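Local coordinates for protein ribulose-1,5-bisphosphate carboxylase/oxygenase large subunit (Rhodopseudomonas palustris, PDB 3QFW) that is a Rubisco-like protein related to ribulose-bisphosphate carboxylase, which probably binds magnesium, although its natural reaction may differ, at residues B[120-125]-B[131-136]; B[251-256]-B[271-276]; B[284-289]-B[332-337]; B[303-308]-B[336-341]. All blocks are in the same frame, centred on the assembly; numbering follows the deposited sequence.

Contact 1: B[120-125]-B[131-136]; sequences AGIRTL and RALTAS. With SO4 (sulfate ion), chain H.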
loop_
_atom_site.group_PDB
_atom_site.type_symbol
_atom_site.label_atom_id
_atom_site.label_comp_id
_atom_site.label_asym_id
_atom_site.label_seq_id
_atom_site.Cartn_x
_atom_site.Cartn_y
_atom_site.Cartn_z
ATOM N N ALA B 120 0.061 28.145 -0.081
ATOM C CA ALA B 120 0.541 29.493 0.223
ATOM C C ALA B 120 2.018 29.470 0.619
ATOM O O ALA B 120 2.795 30.329 0.203
ATOM C CB ALA B 120 -0.305 30.139 1.305
ATOM N N GLY B 121 2.406 28.463 1.400
ATOM C CA GLY B 121 3.788 28.315 1.826
ATOM C C GLY B 121 4.772 28.079 0.698
ATOM O O GLY B 121 5.836 28.710 0.649
ATOM N N ILE B 122 4.432 27.178 -0.219
ATOM C CA ILE B 122 5.279 26.956 -1.385
ATOM C C ILE B 122 5.415 28.229 -2.233
ATOM O O ILE B 122 6.498 28.539 -2.696
ATOM C CB ILE B 122 4.777 25.811 -2.271
ATOM C CG1 ILE B 122 5.677 25.673 -3.502
ATOM C CG2 ILE B 122 3.354 26.050 -2.688
ATOM C CD1 ILE B 122 5.067 24.861 -4.621
ATOM N N ARG B 123 4.315 28.948 -2.443
ATOM C CA ARG B 123 4.373 30.207 -3.192
ATOM C C ARG B 123 5.421 31.137 -2.601
ATOM O O ARG B 123 6.228 31.729 -3.326
ATOM C CB ARG B 123 3.012 30.906 -3.213
ATOM C CG ARG B 123 2.018 30.280 -4.175
ATOM C CD ARG B 123 0.820 31.185 -4.415
ATOM N NE ARG B 123 -0.066 30.638 -5.437
ATOM C CZ ARG B 123 0.219 30.639 -6.733
ATOM N NH1 ARG B 123 1.361 31.167 -7.161
ATOM N NH2 ARG B 123 -0.637 30.116 -7.602
ATOM N N THR B 124 5.401 31.264 -1.281
ATOM C CA THR B 124 6.323 32.161 -0.593
ATOM C C THR B 124 7.757 31.667 -0.736
ATOM O O THR B 124 8.676 32.444 -0.977
ATOM C CB THR B 124 5.976 32.285 0.900
ATOM O OG1 THR B 124 4.645 32.792 1.049
ATOM C CG2 THR B 124 6.958 33.210 1.607
ATOM N N LEU B 125 7.954 30.358 -0.589
ATOM C CA LEU B 125 9.293 29.794 -0.676
ATOM C C LEU B 125 9.919 29.941 -2.059
ATOM O O LEU B 125 11.131 30.097 -2.177
ATOM C CB LEU B 125 9.272 28.308 -0.268
ATOM C CG LEU B 125 9.096 28.056 1.223
ATOM C CD1 LEU B 125 8.789 26.547 1.548
ATOM C CD2 LEU B 125 10.342 28.511 1.935
ATOM N N ARG B 131 1.369 33.445 -10.154
ATOM C CA ARG B 131 1.526 32.604 -11.330
ATOM C C ARG B 131 1.499 31.134 -10.940
ATOM O O ARG B 131 1.718 30.793 -9.777
ATOM C CB ARG B 131 2.857 32.905 -12.013
ATOM C CG ARG B 131 4.068 32.601 -11.138
ATOM C CD ARG B 131 5.358 32.676 -11.934
ATOM N NE ARG B 131 6.556 32.517 -11.109
ATOM C CZ ARG B 131 7.070 31.343 -10.752
ATOM N NH1 ARG B 131 6.474 30.216 -11.127
ATOM N NH2 ARG B 131 8.168 31.295 -10.007
ATOM N N ALA B 132 1.232 30.273 -11.916
ATOM C CA ALA B 132 1.370 28.832 -11.720
ATOM C C ALA B 132 2.838 28.512 -11.468
ATOM O O ALA B 132 3.723 29.319 -11.761
ATOM C CB ALA B 132 0.856 28.068 -12.938
ATOM N N LEU B 133 3.107 27.340 -10.914
ATOM C CA LEU B 133 4.486 26.945 -10.667
ATOM C C LEU B 133 4.945 25.876 -11.654
ATOM O O LEU B 133 4.144 25.323 -12.410
ATOM C CB LEU B 133 4.668 26.468 -9.222
ATOM C CG LEU B 133 4.691 27.567 -8.157
ATOM C CD1 LEU B 133 3.327 28.239 -7.968
ATOM C CD2 LEU B 133 5.198 27.007 -6.844
ATOM N N THR B 134 6.244 25.604 -11.643
ATOM C CA THR B 134 6.845 24.635 -12.546
ATOM C C THR B 134 7.710 23.634 -11.783
ATOM O O THR B 134 8.327 23.968 -10.765
ATOM C CB THR B 134 7.726 25.324 -13.615
ATOM O OG1 THR B 134 8.897 25.866 -12.992
ATOM C CG2 THR B 134 6.963 26.452 -14.315
ATOM N N ALA B 135 7.743 22.399 -12.269
ATOM C CA ALA B 135 8.618 21.384 -11.691
ATOM C C ALA B 135 9.216 20.522 -12.784
ATOM O O ALA B 135 8.651 20.409 -13.875
ATOM C CB ALA B 135 7.842 20.509 -10.697
ATOM N N SER B 136 10.350 19.899 -12.481
ATOM C CA SER B 136 10.904 18.857 -13.335
ATOM C C SER B 136 11.470 17.726 -12.493
ATOM O O SER B 136 11.741 17.894 -11.300
ATOM C CB SER B 136 12.005 19.413 -14.234
ATOM O OG SER B 136 12.289 18.515 -15.290
HETATM S S SO4 H . 4.281 36.423 -9.891
HETATM O O1 SO4 H . 4.837 36.364 -11.243
HETATM O O2 SO4 H . 5.274 35.893 -8.945
HETATM O O3 SO4 H . 3.045 35.643 -9.814
HETATM O O4 SO4 H . 3.984 37.809 -9.561
#
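Arg123 reaches from helix 120-125 to the backbone of the loop that leads into the neighbouring strand, where its NH1 donates to Arg131 O at 2.7 Å. The bond is nearly straight (165° at the hydrogen), and the oxygen lies almost in the guanidinium plane. Arg123 NH2 adds a weak second bond to Arg131 O at 3.3 Å and a salt bridge with Asp337, while NH1 also bonds Ala128 O. The chain is extended from CG to NE, which carries the charged group past Leu133, and Leu133 CD1 lies 3.6 Å from Arg123 NH1. The other methyl of Leu133 serves the buried, apolar side: Ile122 and Leu133 meet tip to tip, with Leu133 CD2 3.6 Å from Ile122 CG1, though how closely the end methyls fit is doubtful. Toward the solvent side the contact is looser and polar. There Arg131 NH1 bonds Ala132 O at 3.0 Å, NH2 forms a salt bridge with Asp161, and Arg131 N bonds O3 of a sulfate, probably from the crystallisation liquor, at 2.8 Å, with Gln129 N and Ser130 N also holding the ion. A leucine at Arg123 would probably leave the Arg131 carbonyl without its main donor here and Asp337 without a counter-charge. Helix 118-126 packs beside the starts of parallel strands 133-138 and 339-341, Met339 touching both Ile122 and Leu133, and helix 353-366 covers Ala132 and Thr134.

Contact 2: B[251-256]-B[271-276]; sequences VVAHPA and RLFRLF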
loop_
_atom_site.group_PDB
_atom_site.type_symbol
_atom_site.label_atom_id
_atom_site.label_comp_id
_atom_site.label_asym_id
_atom_site.label_seq_id
_atom_site.Cartn_x
_atom_site.Cartn_y
_atom_site.Cartn_z
ATOM N N VAL B 251 6.690 19.078 1.558
ATOM C CA VAL B 251 6.502 17.630 1.409
ATOM C C VAL B 251 5.713 17.330 0.146
ATOM O O VAL B 251 4.528 17.659 0.050
ATOM C CB VAL B 251 5.777 17.021 2.604
ATOM C CG1 VAL B 251 5.503 15.501 2.356
ATOM C CG2 VAL B 251 6.594 17.231 3.869
ATOM N N VAL B 252 6.375 16.712 -0.823
ATOM C CA VAL B 252 5.756 16.418 -2.109
ATOM C C VAL B 252 5.383 14.938 -2.125
ATOM O O VAL B 252 6.248 14.077 -1.961
ATOM C CB VAL B 252 6.722 16.684 -3.276
ATOM C CG1 VAL B 252 6.020 16.459 -4.607
ATOM C CG2 VAL B 252 7.315 18.106 -3.199
ATOM N N ALA B 253 4.109 14.639 -2.333
ATOM C CA ALA B 253 3.680 13.249 -2.387
ATOM C C ALA B 253 3.697 12.724 -3.823
ATOM O O ALA B 253 3.398 13.460 -4.765
ATOM C CB ALA B 253 2.303 13.089 -1.763
ATOM N N HIS B 254 4.080 11.455 -3.972
ATOM C CA HIS B 254 4.083 10.757 -5.256
ATOM C C HIS B 254 3.102 9.578 -5.203
ATOM O O HIS B 254 2.947 8.938 -4.160
ATOM C CB HIS B 254 5.484 10.222 -5.569
ATOM C CG HIS B 254 5.617 9.655 -6.949
ATOM N ND1 HIS B 254 5.365 8.331 -7.238
ATOM C CD2 HIS B 254 5.961 10.239 -8.124
ATOM C CE1 HIS B 254 5.550 8.120 -8.529
ATOM N NE2 HIS B 254 5.919 9.262 -9.091
ATOM N N PRO B 255 2.451 9.273 -6.333
ATOM C CA PRO B 255 1.372 8.282 -6.284
ATOM C C PRO B 255 1.793 6.819 -6.526
ATOM O O PRO B 255 0.920 5.992 -6.772
ATOM C CB PRO B 255 0.446 8.747 -7.411
ATOM C CG PRO B 255 1.396 9.297 -8.436
ATOM C CD PRO B 255 2.470 10.007 -7.619
ATOM N N ALA B 256 3.083 6.504 -6.475
ATOM C CA ALA B 256 3.521 5.124 -6.698
ATOM C C ALA B 256 2.708 4.141 -5.842
ATOM O O ALA B 256 2.570 4.341 -4.644
ATOM C CB ALA B 256 5.004 4.986 -6.398
ATOM N N ARG B 271 -7.490 14.423 -1.450
ATOM C CA ARG B 271 -7.981 14.689 -0.107
ATOM C C ARG B 271 -7.141 14.006 0.963
ATOM O O ARG B 271 -6.625 14.658 1.869
ATOM C CB ARG B 271 -9.457 14.280 0.017
ATOM C CG ARG B 271 -9.999 14.299 1.445
ATOM C CD ARG B 271 -11.519 14.265 1.470
ATOM N NE ARG B 271 -12.065 15.584 1.141
ATOM C CZ ARG B 271 -13.359 15.885 1.141
ATOM N NH1 ARG B 271 -14.257 14.956 1.447
ATOM N NH2 ARG B 271 -13.758 17.120 0.846
ATOM N N LEU B 272 -6.987 12.690 0.853
ATOM C CA LEU B 272 -6.321 11.944 1.911
ATOM C C LEU B 272 -4.842 12.295 2.028
ATOM O O LEU B 272 -4.338 12.470 3.133
ATOM C CB LEU B 272 -6.517 10.440 1.726
ATOM C CG LEU B 272 -7.965 9.954 1.897
ATOM C CD1 LEU B 272 -8.042 8.440 1.734
ATOM C CD2 LEU B 272 -8.550 10.374 3.246
ATOM N N PHE B 273 -4.142 12.363 0.898
ATOM C CA PHE B 273 -2.733 12.759 0.916
ATOM C C PHE B 273 -2.563 14.136 1.591
ATOM O O PHE B 273 -1.705 14.307 2.466
ATOM C CB PHE B 273 -2.150 12.770 -0.504
ATOM C CG PHE B 273 -1.648 11.416 -0.988
ATOM C CD1 PHE B 273 -1.992 10.232 -0.329
ATOM C CD2 PHE B 273 -0.840 11.331 -2.112
ATOM C CE1 PHE B 273 -1.520 9.004 -0.790
ATOM C CE2 PHE B 273 -0.353 10.108 -2.564
ATOM C CZ PHE B 273 -0.703 8.948 -1.909
ATOM N N ARG B 274 -3.398 15.096 1.186
ATOM C CA ARG B 274 -3.456 16.430 1.802
ATOM C C ARG B 274 -3.719 16.356 3.315
ATOM O O ARG B 274 -3.002 16.964 4.115
ATOM C CB ARG B 274 -4.556 17.247 1.124
ATOM C CG ARG B 274 -4.865 18.618 1.782
ATOM C CD ARG B 274 -6.092 19.241 1.146
ATOM N NE ARG B 274 -6.388 20.590 1.654
ATOM C CZ ARG B 274 -7.427 21.307 1.250
ATOM N NH1 ARG B 274 -8.248 20.802 0.336
ATOM N NH2 ARG B 274 -7.649 22.518 1.757
ATOM N N LEU B 275 -4.747 15.601 3.695
ATOM C CA LEU B 275 -5.088 15.397 5.099
ATOM C C LEU B 275 -3.861 14.936 5.892
ATOM O O LEU B 275 -3.586 15.429 6.986
ATOM C CB LEU B 275 -6.203 14.336 5.215
ATOM C CG LEU B 275 -6.705 13.955 6.609
ATOM C CD1 LEU B 275 -7.500 15.100 7.225
ATOM C CD2 LEU B 275 -7.569 12.701 6.579
ATOM N N PHE B 276 -3.132 13.973 5.333
ATOM C CA PHE B 276 -1.993 13.374 6.024
ATOM C C PHE B 276 -0.723 14.232 6.020
ATOM O O PHE B 276 0.222 13.934 6.758
ATOM C CB PHE B 276 -1.699 11.979 5.458
ATOM C CG PHE B 276 -2.800 10.988 5.718
ATOM C CD1 PHE B 276 -3.597 11.100 6.847
ATOM C CD2 PHE B 276 -3.063 9.966 4.818
ATOM C CE1 PHE B 276 -4.624 10.188 7.089
ATOM C CE2 PHE B 276 -4.082 9.060 5.052
ATOM C CZ PHE B 276 -4.866 9.177 6.187
#
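Phe273 is the residue through which helix 271-276 meets the end of strand 251-253 and the loop beyond it. From CB, which points toward the strand, CG stands beside the backbone N and anti to the carbonyl carbon (chi1 -85°), and this sends the ring out along the loop at 254-256. The first ring atom to touch is CD2, 3.6 Å from Ala253 CB. One step further, Phe273 CE2 is still 4.1 Å from Ala253 CB and has come within 3.8 Å of His254 O, which approaches the ring obliquely. The same carbon has Pro255 CA at its edge, near the ring plane, 4.5 Å away. At the tip, Phe273 CZ ends 4.3 Å from His254 O. Pro231 and Met232 of helix 231-234 also pack against the ring. The CB of His254 is directed away from the helix, and its imidazole has other partners: ND1 accepts a bond from Ala256 N at 3.0 Å, tilted 33° from the ring plane, Pro255 CD covers part of one face, and the ring stacks with His167. Asn90 and Asn85 of the second subunit lie against His254 and Ala256. The contact joins strand and helix of a beta-alpha-beta unit in the TIM-barrel domain. No hydrogen bond crosses it, and its cohesion is that of a buried aromatic ring against a methyl group and backbone atoms, while the bonding groups of His254 and Arg274 find partners away from the ring.

Contact 3: B[284-289]-B[332-337]; sequences PNYGGR and RFYGQD. With SO4 (sulfate ion), chain G.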
loop_
_atom_site.group_PDB
_atom_site.type_symbol
_atom_site.label_atom_id
_atom_site.label_comp_id
_atom_site.label_asym_id
_atom_site.label_seq_id
_atom_site.Cartn_x
_atom_site.Cartn_y
_atom_site.Cartn_z
ATOM N N PRO B 284 -0.854 11.748 -12.640
ATOM C CA PRO B 284 -0.792 11.755 -14.103
ATOM C C PRO B 284 -1.921 12.595 -14.680
ATOM O O PRO B 284 -3.093 12.398 -14.346
ATOM C CB PRO B 284 -0.940 10.270 -14.471
ATOM C CG PRO B 284 -1.609 9.641 -13.292
ATOM C CD PRO B 284 -1.160 10.408 -12.090
ATOM N N ASN B 285 -1.550 13.555 -15.524
ATOM C CA ASN B 285 -2.505 14.461 -16.146
ATOM C C ASN B 285 -3.375 13.659 -17.099
ATOM O O ASN B 285 -2.991 12.564 -17.520
ATOM C CB ASN B 285 -1.734 15.549 -16.913
ATOM C CG ASN B 285 -2.625 16.682 -17.400
ATOM O OD1 ASN B 285 -3.351 17.303 -16.625
ATOM N ND2 ASN B 285 -2.564 16.954 -18.695
ATOM N N TYR B 286 -4.557 14.172 -17.424
ATOM C CA TYR B 286 -5.358 13.547 -18.463
ATOM C C TYR B 286 -4.562 13.656 -19.755
ATOM O O TYR B 286 -3.715 14.536 -19.887
ATOM C CB TYR B 286 -6.705 14.250 -18.609
ATOM C CG TYR B 286 -6.581 15.697 -19.010
ATOM C CD1 TYR B 286 -6.353 16.679 -18.057
ATOM C CD2 TYR B 286 -6.698 16.084 -20.339
ATOM C CE1 TYR B 286 -6.239 18.004 -18.412
ATOM C CE2 TYR B 286 -6.589 17.413 -20.709
ATOM C CZ TYR B 286 -6.357 18.368 -19.739
ATOM O OH TYR B 286 -6.247 19.695 -20.088
ATOM N N GLY B 287 -4.820 12.761 -20.700
ATOM C CA GLY B 287 -4.157 12.823 -21.993
ATOM C C GLY B 287 -2.663 12.535 -21.956
ATOM O O GLY B 287 -1.994 12.585 -22.990
ATOM N N GLY B 288 -2.136 12.254 -20.766
ATOM C CA GLY B 288 -0.760 11.816 -20.631
ATOM C C GLY B 288 -0.682 10.326 -20.938
ATOM O O GLY B 288 -1.530 9.796 -21.657
ATOM N N ARG B 289 0.325 9.652 -20.389
ATOM C CA ARG B 289 0.503 8.217 -20.615
ATOM C C ARG B 289 -0.561 7.384 -19.908
ATOM O O ARG B 289 -0.773 6.214 -20.243
ATOM C CB ARG B 289 1.885 7.759 -20.138
ATOM C CG ARG B 289 3.052 8.338 -20.914
ATOM C CD ARG B 289 4.338 7.589 -20.586
ATOM N NE ARG B 289 4.604 7.558 -19.151
ATOM C CZ ARG B 289 5.239 8.523 -18.493
ATOM N NH1 ARG B 289 5.667 9.597 -19.144
ATOM N NH2 ARG B 289 5.442 8.418 -17.186
ATOM N N ARG B 332 -5.511 26.954 -18.354
ATOM C CA ARG B 332 -6.944 27.192 -18.526
ATOM C C ARG B 332 -7.711 26.128 -17.745
ATOM O O ARG B 332 -8.688 26.419 -17.055
ATOM C CB ARG B 332 -7.340 27.140 -20.000
ATOM C CG ARG B 332 -6.891 28.363 -20.805
ATOM C CD ARG B 332 -7.062 28.148 -22.316
ATOM N NE ARG B 332 -6.342 29.173 -23.083
ATOM C CZ ARG B 332 -5.591 28.925 -24.152
ATOM N NH1 ARG B 332 -5.459 27.686 -24.611
ATOM N NH2 ARG B 332 -4.960 29.912 -24.763
ATOM N N PHE B 333 -7.255 24.888 -17.867
ATOM C CA PHE B 333 -7.930 23.776 -17.217
ATOM C C PHE B 333 -7.887 23.882 -15.698
ATOM O O PHE B 333 -8.915 23.782 -15.025
ATOM C CB PHE B 333 -7.307 22.444 -17.644
ATOM C CG PHE B 333 -8.093 21.251 -17.182
ATOM C CD1 PHE B 333 -9.225 20.853 -17.873
ATOM C CD2 PHE B 333 -7.719 20.548 -16.044
ATOM C CE1 PHE B 333 -9.969 19.768 -17.452
ATOM C CE2 PHE B 333 -8.453 19.462 -15.615
ATOM C CZ PHE B 333 -9.576 19.064 -16.316
ATOM N N TYR B 334 -6.689 24.083 -15.163
ATOM C CA TYR B 334 -6.482 24.005 -13.723
ATOM C C TYR B 334 -6.538 25.340 -13.001
ATOM O O TYR B 334 -6.637 25.387 -11.778
ATOM C CB TYR B 334 -5.132 23.340 -13.423
ATOM C CG TYR B 334 -5.073 21.856 -13.724
ATOM C CD1 TYR B 334 -5.741 20.942 -12.917
ATOM C CD2 TYR B 334 -4.325 21.369 -14.790
ATOM C CE1 TYR B 334 -5.690 19.582 -13.175
ATOM C CE2 TYR B 334 -4.264 19.995 -15.060
ATOM C CZ TYR B 334 -4.952 19.110 -14.240
ATOM O OH TYR B 334 -4.908 17.747 -14.481
ATOM N N GLY B 335 -6.481 26.440 -13.745
ATOM C CA GLY B 335 -6.278 27.716 -13.097
ATOM C C GLY B 335 -4.810 27.792 -12.739
ATOM O O GLY B 335 -4.043 26.896 -13.090
ATOM N N GLN B 336 -4.417 28.844 -12.027
ATOM C CA GLN B 336 -3.003 29.105 -11.771
ATOM C C GLN B 336 -2.498 28.530 -10.450
ATOM O O GLN B 336 -1.303 28.585 -10.170
ATOM C CB GLN B 336 -2.712 30.612 -11.837
ATOM C CG GLN B 336 -2.886 31.199 -13.221
ATOM C CD GLN B 336 -2.745 32.711 -13.235
ATOM O OE1 GLN B 336 -2.078 33.294 -12.379
ATOM N NE2 GLN B 336 -3.384 33.353 -14.202
ATOM N N ASP B 337 -3.411 27.994 -9.644
ATOM C CA ASP B 337 -3.034 27.322 -8.401
ATOM C C ASP B 337 -2.672 25.858 -8.687
ATOM O O ASP B 337 -3.387 24.927 -8.303
ATOM C CB ASP B 337 -4.154 27.411 -7.367
ATOM C CG ASP B 337 -4.245 28.779 -6.708
ATOM O OD1 ASP B 337 -3.266 29.558 -6.774
ATOM O OD2 ASP B 337 -5.302 29.066 -6.105
HETATM S S SO4 G . -2.285 27.900 -27.279
HETATM O O1 SO4 G . -1.053 27.908 -26.489
HETATM O O2 SO4 G . -1.973 27.428 -28.630
HETATM O O3 SO4 G . -2.848 29.241 -27.352
HETATM O O4 SO4 G . -3.263 27.011 -26.649
#
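Tyr334 OH donates to Asn285 OD1 at 2.7 Å, the single hydrogen bond between loop 284-289 and the end of helix 332-334. The donor lies in the carbonyl plane of the amide, at a C=O...donor angle of 158°, and the amide is turned 50° from the phenol ring. Beside this bond, Tyr286 and Phe333 run antiparallel alongside one another. Tyr286 CE1 sits over the centre of one face of the Phe333 ring, 3.7 Å above it, with the ring planes 46° apart, an arrangement neither stacked nor T-shaped. Phe333 in turn lays its CD2 over the face of Tyr334, which Tyr286 also meets, so that the three rings pack against one another.

In the next shell, Tyr286 OH is hydrogen-bonded to Glu329, and Asn285 ND2 lies over the rim of the Tyr286 ring. A type II turn from Asn285 to Gly288, with positive phi at Gly287, shapes the loop. On the partner side the helix gives way at Gly335, also with positive phi. Cys297 of helix 294-305 touches both tyrosines. The chemistry is therefore mainly aromatic, with one directional bond that fixes the Asn285 amide against the phenol while ring contacts supply most of the remaining adhesion.

Contact 4: B[303-308]-B[336-341]; sequences AARDPF and QDVMLL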
loop_
_atom_site.group_PDB
_atom_site.type_symbol
_atom_site.label_atom_id
_atom_site.label_comp_id
_atom_site.label_asym_id
_atom_site.label_seq_id
_atom_site.Cartn_x
_atom_site.Cartn_y
_atom_site.Cartn_z
ATOM N N ALA B 303 -10.100 18.627 -4.755
ATOM C CA ALA B 303 -9.929 17.975 -3.467
ATOM C C ALA B 303 -8.649 18.479 -2.796
ATOM O O ALA B 303 -8.587 18.629 -1.576
ATOM C CB ALA B 303 -9.900 16.477 -3.642
ATOM N N ALA B 304 -7.632 18.768 -3.600
ATOM C CA ALA B 304 -6.365 19.244 -3.058
ATOM C C ALA B 304 -6.453 20.694 -2.560
ATOM O O ALA B 304 -5.832 21.048 -1.556
ATOM C CB ALA B 304 -5.277 19.122 -4.094
ATOM N N ARG B 305 -7.245 21.504 -3.255
ATOM C CA ARG B 305 -7.217 22.969 -3.098
ATOM C C ARG B 305 -8.333 23.570 -2.260
ATOM O O ARG B 305 -8.137 24.592 -1.587
ATOM C CB ARG B 305 -7.383 23.632 -4.451
ATOM C CG ARG B 305 -6.286 23.535 -5.446
ATOM C CD ARG B 305 -6.874 24.119 -6.710
ATOM N NE ARG B 305 -5.972 24.113 -7.842
ATOM C CZ ARG B 305 -6.381 24.109 -9.103
ATOM N NH1 ARG B 305 -7.681 24.086 -9.383
ATOM N NH2 ARG B 305 -5.489 24.097 -10.078
ATOM N N ASP B 306 -9.523 22.990 -2.367
ATOM C CA ASP B 306 -10.724 23.638 -1.850
ATOM C C ASP B 306 -10.820 23.611 -0.327
ATOM O O ASP B 306 -10.097 22.862 0.336
ATOM C CB ASP B 306 -11.971 23.039 -2.509
ATOM C CG ASP B 306 -12.043 23.348 -3.998
ATOM O OD1 ASP B 306 -11.268 24.206 -4.463
ATOM O OD2 ASP B 306 -12.868 22.738 -4.706
ATOM N N PRO B 307 -11.708 24.444 0.240
ATOM C CA PRO B 307 -11.897 24.419 1.693
ATOM C C PRO B 307 -12.086 22.992 2.201
ATOM O O PRO B 307 -12.820 22.210 1.598
ATOM C CB PRO B 307 -13.178 25.232 1.886
ATOM C CG PRO B 307 -13.142 26.221 0.748
ATOM C CD PRO B 307 -12.595 25.422 -0.415
ATOM N N PHE B 308 -11.427 22.682 3.311
ATOM C CA PHE B 308 -11.401 21.349 3.896
ATOM C C PHE B 308 -11.072 21.585 5.366
ATOM O O PHE B 308 -9.908 21.738 5.737
ATOM C CB PHE B 308 -10.312 20.529 3.190
ATOM C CG PHE B 308 -10.254 19.078 3.601
ATOM C CD1 PHE B 308 -11.411 18.318 3.734
ATOM C CD2 PHE B 308 -9.028 18.463 3.813
ATOM C CE1 PHE B 308 -11.339 16.971 4.097
ATOM C CE2 PHE B 308 -8.961 17.109 4.177
ATOM C CZ PHE B 308 -10.120 16.381 4.313
ATOM N N GLN B 336 -4.417 28.844 -12.027
ATOM C CA GLN B 336 -3.003 29.105 -11.771
ATOM C C GLN B 336 -2.498 28.530 -10.450
ATOM O O GLN B 336 -1.303 28.585 -10.170
ATOM C CB GLN B 336 -2.712 30.612 -11.837
ATOM C CG GLN B 336 -2.886 31.199 -13.221
ATOM C CD GLN B 336 -2.745 32.711 -13.235
ATOM O OE1 GLN B 336 -2.078 33.294 -12.379
ATOM N NE2 GLN B 336 -3.384 33.353 -14.202
ATOM N N ASP B 337 -3.411 27.994 -9.644
ATOM C CA ASP B 337 -3.034 27.322 -8.401
ATOM C C ASP B 337 -2.672 25.858 -8.687
ATOM O O ASP B 337 -3.387 24.927 -8.303
ATOM C CB ASP B 337 -4.154 27.411 -7.367
ATOM C CG ASP B 337 -4.245 28.779 -6.708
ATOM O OD1 ASP B 337 -3.266 29.558 -6.774
ATOM O OD2 ASP B 337 -5.302 29.066 -6.105
ATOM N N VAL B 338 -1.545 25.680 -9.363
ATOM C CA VAL B 338 -1.141 24.388 -9.896
ATOM C C VAL B 338 0.361 24.436 -10.137
ATOM O O VAL B 338 0.921 25.508 -10.392
ATOM C CB VAL B 338 -1.864 24.099 -11.227
ATOM C CG1 VAL B 338 -1.412 25.088 -12.308
ATOM C CG2 VAL B 338 -1.635 22.660 -11.684
ATOM N N MET B 339 1.021 23.289 -10.030
ATOM C CA MET B 339 2.431 23.188 -10.405
ATOM C C MET B 339 2.584 22.187 -11.555
ATOM O O MET B 339 2.366 20.982 -11.377
ATOM C CB MET B 339 3.284 22.772 -9.199
ATOM C CG MET B 339 4.801 22.753 -9.442
ATOM S SD MET B 339 5.778 22.746 -7.912
ATOM C CE MET B 339 5.105 21.289 -7.082
ATOM N N LEU B 340 2.944 22.683 -12.736
ATOM C CA LEU B 340 3.092 21.817 -13.903
ATOM C C LEU B 340 4.416 21.060 -13.893
ATOM O O LEU B 340 5.489 21.652 -13.876
ATOM C CB LEU B 340 2.951 22.627 -15.204
ATOM C CG LEU B 340 1.679 23.464 -15.359
ATOM C CD1 LEU B 340 1.724 24.244 -16.662
ATOM C CD2 LEU B 340 0.418 22.620 -15.288
ATOM N N LEU B 341 4.344 19.737 -13.908
ATOM C CA LEU B 341 5.565 18.941 -13.940
ATOM C C LEU B 341 5.922 18.594 -15.374
ATOM O O LEU B 341 5.164 17.909 -16.051
ATOM C CB LEU B 341 5.387 17.671 -13.107
ATOM C CG LEU B 341 6.571 16.714 -12.989
ATOM C CD1 LEU B 341 7.711 17.383 -12.263
ATOM C CD2 LEU B 341 6.125 15.447 -12.250
#
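Arg305, the last residue of helix 294-305, approaches Asp337 with the side of its guanidinium, so that two nitrogens share one backbone oxygen. With chi1 at -70° placing CG beside the backbone N, the chain runs extended to NE, which bonds Asp337 O at 2.7 Å. Arg305 NH2 reaches the same oxygen at 2.9 Å. The two donors come from different directions: NE is tilted only modestly from the carbonyl plane, whereas NH2 stands well above it (63° out), away from a lone pair. Neither bond is straight, as side-on sharing of one atom by two adjacent nitrogens would lead one to expect. Past NH2, Val338 CB meets the edge of the guanidinium in its plane, 3.8 Å from Arg305 NH2.

The side chains of Arg305 and Asp337 run at a slant to each other, guanidinium and carboxylate planes 67° apart, and Arg305 NE stays 5.3 Å from Asp337 OD2. No salt bridge joins them; the carboxylate is committed to Arg123 instead. Asp337 is the centre of an inverse gamma turn, closed by a weak bond from Val338 N to Gln336 O, just before strand 339-341. Pro316 of strand 315-319 packs on Arg305. A methionine in place of Arg305 would probably leave Asp337 O without either of these donors and free the turn from its tie to the helix end. The grip is thus charge-assisted hydrogen bonding from a cation to a neutral backbone carbonyl, with the nearby carboxylate adding at most a longer-range attraction.

From the N terminus, contact 1 closes first, a short loop between helix 118-126 and strand 133-138. Contact 2 follows in series, tying strand 250-253 to helix 265-276 within its beta-alpha-beta unit. Contact 3 then opens at 284-289, contact 4 opens inside its loop, at 303-308, and both end on the same stretch, sharing Gln336 and Asp337. Contacts 1 and 4 meet where strand 339-341 lies next to strand 133-138, as expected where a TIM barrel closes. Arg274, on the helix of contact 2, bonds the helix end of contact 4 through Ala303 O and Asp306 O.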